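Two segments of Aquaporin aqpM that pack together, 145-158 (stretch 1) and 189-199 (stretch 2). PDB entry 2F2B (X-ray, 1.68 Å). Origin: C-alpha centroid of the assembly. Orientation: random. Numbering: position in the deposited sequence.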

# COMPACT_ATOMS: atom_id res chain seq x y z
N GLN A 145 -8.76 -0.49 28.74
CA GLN A 145 -7.82 0.04 27.76
C GLN A 145 -8.24 -0.44 26.36
O GLN A 145 -8.20 0.33 25.40
N ALA A 146 -8.63 -1.70 26.27
CA ALA A 146 -9.07 -2.27 24.99
C ALA A 146 -10.36 -1.59 24.56
O ALA A 146 -10.58 -1.33 23.38
N MET A 147 -11.22 -1.31 25.53
CA MET A 147 -12.49 -0.64 25.26
C MET A 147 -12.22 0.74 24.67
O MET A 147 -12.82 1.12 23.67
N LEU A 148 -11.31 1.49 25.29
CA LEU A 148 -10.98 2.83 24.81
C LEU A 148 -10.42 2.76 23.39
O LEU A 148 -10.74 3.60 22.55
N ALA A 149 -9.60 1.75 23.12
CA ALA A 149 -9.02 1.59 21.78
C ALA A 149 -10.11 1.37 20.74
O ALA A 149 -10.08 1.97 19.66
N GLU A 150 -11.08 0.51 21.06
CA GLU A 150 -12.17 0.24 20.13
C GLU A 150 -13.04 1.48 19.89
O GLU A 150 -13.52 1.70 18.79
N VAL A 151 -13.23 2.29 20.93
CA VAL A 151 -14.02 3.50 20.76
C VAL A 151 -13.33 4.48 19.81
O VAL A 151 -13.94 4.98 18.87
N VAL A 152 -12.04 4.74 20.06
CA VAL A 152 -11.29 5.68 19.21
C VAL A 152 -11.17 5.15 17.78
O VAL A 152 -11.36 5.90 16.82
N GLY A 153 -10.85 3.87 17.65
CA GLY A 153 -10.72 3.29 16.33
C GLY A 153 -12.01 3.33 15.53
O GLY A 153 -12.02 3.70 14.36
N THR A 154 -13.12 2.96 16.16
CA THR A 154 -14.39 2.96 15.44
C THR A 154 -14.87 4.39 15.18
O THR A 154 -15.60 4.63 14.23
N PHE A 155 -14.46 5.32 16.03
CA PHE A 155 -14.82 6.72 15.84
C PHE A 155 -14.22 7.18 14.50
O PHE A 155 -14.91 7.79 13.68
N LEU A 156 -12.94 6.89 14.28
CA LEU A 156 -12.30 7.29 13.03
C LEU A 156 -12.98 6.63 11.84
O LEU A 156 -13.26 7.28 10.83
N LEU A 157 -13.25 5.33 11.96
CA LEU A 157 -13.92 4.61 10.88
C LEU A 157 -15.25 5.25 10.52
O LEU A 157 -15.51 5.55 9.35
N MET A 158 -16.10 5.47 11.52
CA MET A 158 -17.42 6.04 11.28
C MET A 158 -17.42 7.48 10.77
O MET A 158 -18.21 7.83 9.90
N THR A 189 -2.21 0.40 13.80
CA THR A 189 -1.93 1.03 15.09
C THR A 189 -2.47 0.27 16.30
O THR A 189 -1.75 0.02 17.26
N LEU A 190 -3.75 -0.09 16.24
CA LEU A 190 -4.45 -0.75 17.35
C LEU A 190 -4.47 -2.28 17.39
O LEU A 190 -4.93 -2.86 18.37
N GLY A 191 -3.97 -2.92 16.34
CA GLY A 191 -3.99 -4.37 16.30
C GLY A 191 -3.35 -5.03 17.52
O GLY A 191 -3.94 -5.94 18.11
N ASN A 192 -2.17 -4.56 17.90
CA ASN A 192 -1.46 -5.14 19.03
C ASN A 192 -1.94 -4.64 20.39
O ASN A 192 -1.29 -4.89 21.42
N ILE A 193 -3.06 -3.93 20.41
CA ILE A 193 -3.62 -3.44 21.67
C ILE A 193 -4.91 -4.19 21.97
O ILE A 193 -5.00 -4.90 22.97
N SER A 194 -5.90 -4.06 21.09
CA SER A 194 -7.19 -4.72 21.29
C SER A 194 -7.54 -5.71 20.17
O SER A 194 -8.57 -6.38 20.23
N GLY A 195 -6.69 -5.78 19.15
CA GLY A 195 -6.98 -6.65 18.03
C GLY A 195 -7.64 -5.81 16.95
O GLY A 195 -7.80 -6.25 15.81
N SER A 196 -8.03 -4.59 17.32
CA SER A 196 -8.66 -3.63 16.41
C SER A 196 -9.84 -4.20 15.62
O SER A 196 -9.81 -4.25 14.38
N SER A 197 -10.87 -4.62 16.33
CA SER A 197 -12.07 -5.19 15.72
C SER A 197 -12.92 -4.15 14.98
O SER A 197 -13.21 -4.31 13.79
N LEU A 198 -13.34 -3.12 15.71
CA LEU A 198 -14.17 -2.03 15.18
C LEU A 198 -15.49 -2.59 14.66
O LEU A 198 -16.28 -1.85 14.06
N ASN A 199 -15.75 -3.86 14.93
CA ASN A 199 -16.91 -4.53 14.34
C ASN A 199 -17.41 -5.70 15.19
O ASN A 199 -16.75 -6.73 15.28

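The apolar centre is built around Ala 149 and Leu 198. Ala 149 points toward stretch 2, and its single methyl packs against Leu 190 and Ile 193. CB of Ala 149 lies 3.9 Å from CG of Leu 190 and 4.1 Å from CG2 of Ile 193. Both of these residues point toward stretch 1. Ile 193 is m at chi1 and t at chi2. Leu 190 sits between wells, with chi1 at -96° and chi2 at 21°. CD2 of Leu 190 reaches the backbone, 3.4 Å from O of Ala 149 and 3.9 Å from CA of Gly 153.

Gly 153 leaves a gap where a side chain would point toward stretch 2. An ideal CB on Gly 153 would lie 2.8 Å from CD2 of Leu 198, which is a clash, and 3.1 Å from CD2 of Leu 190, which is tight. The two leucine methyls thus pack against bare backbone. Leu 198 has the largest area covered by the other stretch, 104 Å². Its CA-to-CB bond runs sideways, and its rotamer is m, t. CD2 of Leu 198 lies 3.6 Å from C of Gly 153. CB of Leu 198 is 4.2 Å from CD2 of Leu 157, which points toward stretch 2 with chi1 t and chi2 p.

Ala 146 extends the packing along the helix. CB of Ala 146 is 3.9 Å from CB of Ser 194, and the CA atoms of Ala 146 and Ser 194 are 4.8 Å apart. Thr 154 lies beside Leu 198, with OG1 of Thr 154 3.3 Å from CA of Leu 198. The Thr 154 side chain is m at chi1. Its hydroxyl donates to O of Glu 150, with OG1 of Thr 154 to O of Glu 150 at 2.7 Å, so it is satisfied within its own helix.

The polar edge belongs to Glu 150. Its CA-to-CB bond runs sideways, but m settings at chi1 and chi2 bring the carboxylate nearer to stretch 2. There it accepts three hydrogen bonds. OE1 of Glu 150 takes one from OG of Ser 194 at 2.8 Å and one from N of Ser 197 at 2.9 Å. OE2 of Glu 150 takes the third from N of Leu 198 at 2.7 Å. The buried carboxylate thereby holds two successive backbone amides of the segment after the helix.

Ser 194 points toward stretch 1 with chi1 p. OG of Ser 194 also accepts a hydrogen bond from N of Ser 196 at 3.2 Å, which links the turn to Glu 150 through one hydroxyl. At the backbone angles of Gly 195 a CB would be jammed against the carbonyl O of Ser 194, which calls for glycine. Ser 196 points away from stretch 1. The two helices run roughly antiparallel, with 153° between their directions, and the stretches together bury 499 Å² of surface.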

# COMPACT_ATOMS: atom_id res chain seq x y z
CB GLN A 145 -6.40 -0.43 28.05
CG GLN A 145 -5.73 0.30 29.19
CD GLN A 145 -4.39 -0.30 29.52
OE1 GLN A 145 -4.30 -1.41 30.05
NE2 GLN A 145 -3.32 0.43 29.20
CB ALA A 146 -9.29 -3.78 25.14
CB MET A 147 -13.28 -0.49 26.57
CG MET A 147 -14.59 0.26 26.42
SD MET A 147 -15.84 -0.72 25.58
CE MET A 147 -16.47 -1.68 26.96
CB LEU A 148 -9.97 3.50 25.75
CG LEU A 148 -9.53 4.93 25.39
CD1 LEU A 148 -10.73 5.85 25.32
CD2 LEU A 148 -8.53 5.43 26.44
CB ALA A 149 -8.04 0.41 21.78
CB GLU A 150 -13.02 -0.93 20.64
CG GLU A 150 -12.27 -2.27 20.60
CD GLU A 150 -12.00 -2.77 19.18
OE1 GLU A 150 -10.96 -3.43 18.96
OE2 GLU A 150 -12.83 -2.51 18.29
CB VAL A 151 -14.26 4.23 22.11
CG1 VAL A 151 -14.91 5.60 21.86
CG2 VAL A 151 -15.17 3.39 23.00
CB VAL A 152 -9.88 5.95 19.80
CG1 VAL A 152 -9.13 6.95 18.91
CG2 VAL A 152 -10.01 6.50 21.22
CB THR A 154 -15.47 2.16 16.21
OG1 THR A 154 -14.92 0.89 16.60
CG2 THR A 154 -16.67 1.90 15.31
CB PHE A 155 -14.26 7.59 16.97
CG PHE A 155 -14.54 9.06 16.82
CD1 PHE A 155 -15.68 9.63 17.38
CD2 PHE A 155 -13.66 9.88 16.10
CE1 PHE A 155 -15.94 11.00 17.23
CE2 PHE A 155 -13.92 11.24 15.95
CZ PHE A 155 -15.06 11.80 16.51
CB LEU A 156 -10.81 6.93 13.03
CG LEU A 156 -10.09 7.24 11.70
CD1 LEU A 156 -10.23 8.73 11.39
CD2 LEU A 156 -8.62 6.85 11.79
CB LEU A 157 -14.15 3.15 11.27
CG LEU A 157 -15.06 2.33 10.34
CD1 LEU A 157 -14.48 2.33 8.92
CD2 LEU A 157 -15.18 0.90 10.87
CB MET A 158 -18.27 5.94 12.54
CG MET A 158 -19.77 6.20 12.32
SD MET A 158 -20.59 4.91 11.33
CE MET A 158 -21.57 5.90 10.24
CB THR A 189 -2.53 2.46 15.14
OG1 THR A 189 -2.00 3.25 14.07
CG2 THR A 189 -2.18 3.14 16.47
CB LEU A 190 -5.89 -0.22 17.40
CG LEU A 190 -6.29 0.93 18.34
CD1 LEU A 190 -5.10 1.76 18.76
CD2 LEU A 190 -7.35 1.77 17.65
CB ASN A 192 0.04 -4.89 18.89
CG ASN A 192 0.87 -6.09 19.32
OD1 ASN A 192 1.28 -6.90 18.49
ND2 ASN A 192 1.11 -6.22 20.62
CB ILE A 193 -3.88 -1.91 21.62
CG1 ILE A 193 -2.55 -1.17 21.48
CG2 ILE A 193 -4.59 -1.46 22.90
CD1 ILE A 193 -2.68 0.34 21.40
CB SER A 194 -8.30 -3.68 21.33
OG SER A 194 -8.42 -3.05 20.06
CB SER A 196 -7.62 -3.06 15.44
OG SER A 196 -8.20 -2.06 14.61
CB SER A 197 -12.94 -5.86 16.78
OG SER A 197 -14.24 -6.08 16.28
CB LEU A 198 -13.47 -1.33 14.01
CG LEU A 198 -11.96 -1.10 14.06
CD1 LEU A 198 -11.53 -0.40 12.76
CD2 LEU A 198 -11.60 -0.26 15.28
CB ASN A 199 -16.43 -5.03 12.97
CG ASN A 199 -17.54 -5.58 12.12
OD1 ASN A 199 -18.47 -6.22 12.60
ND2 ASN A 199 -17.41 -5.37 10.81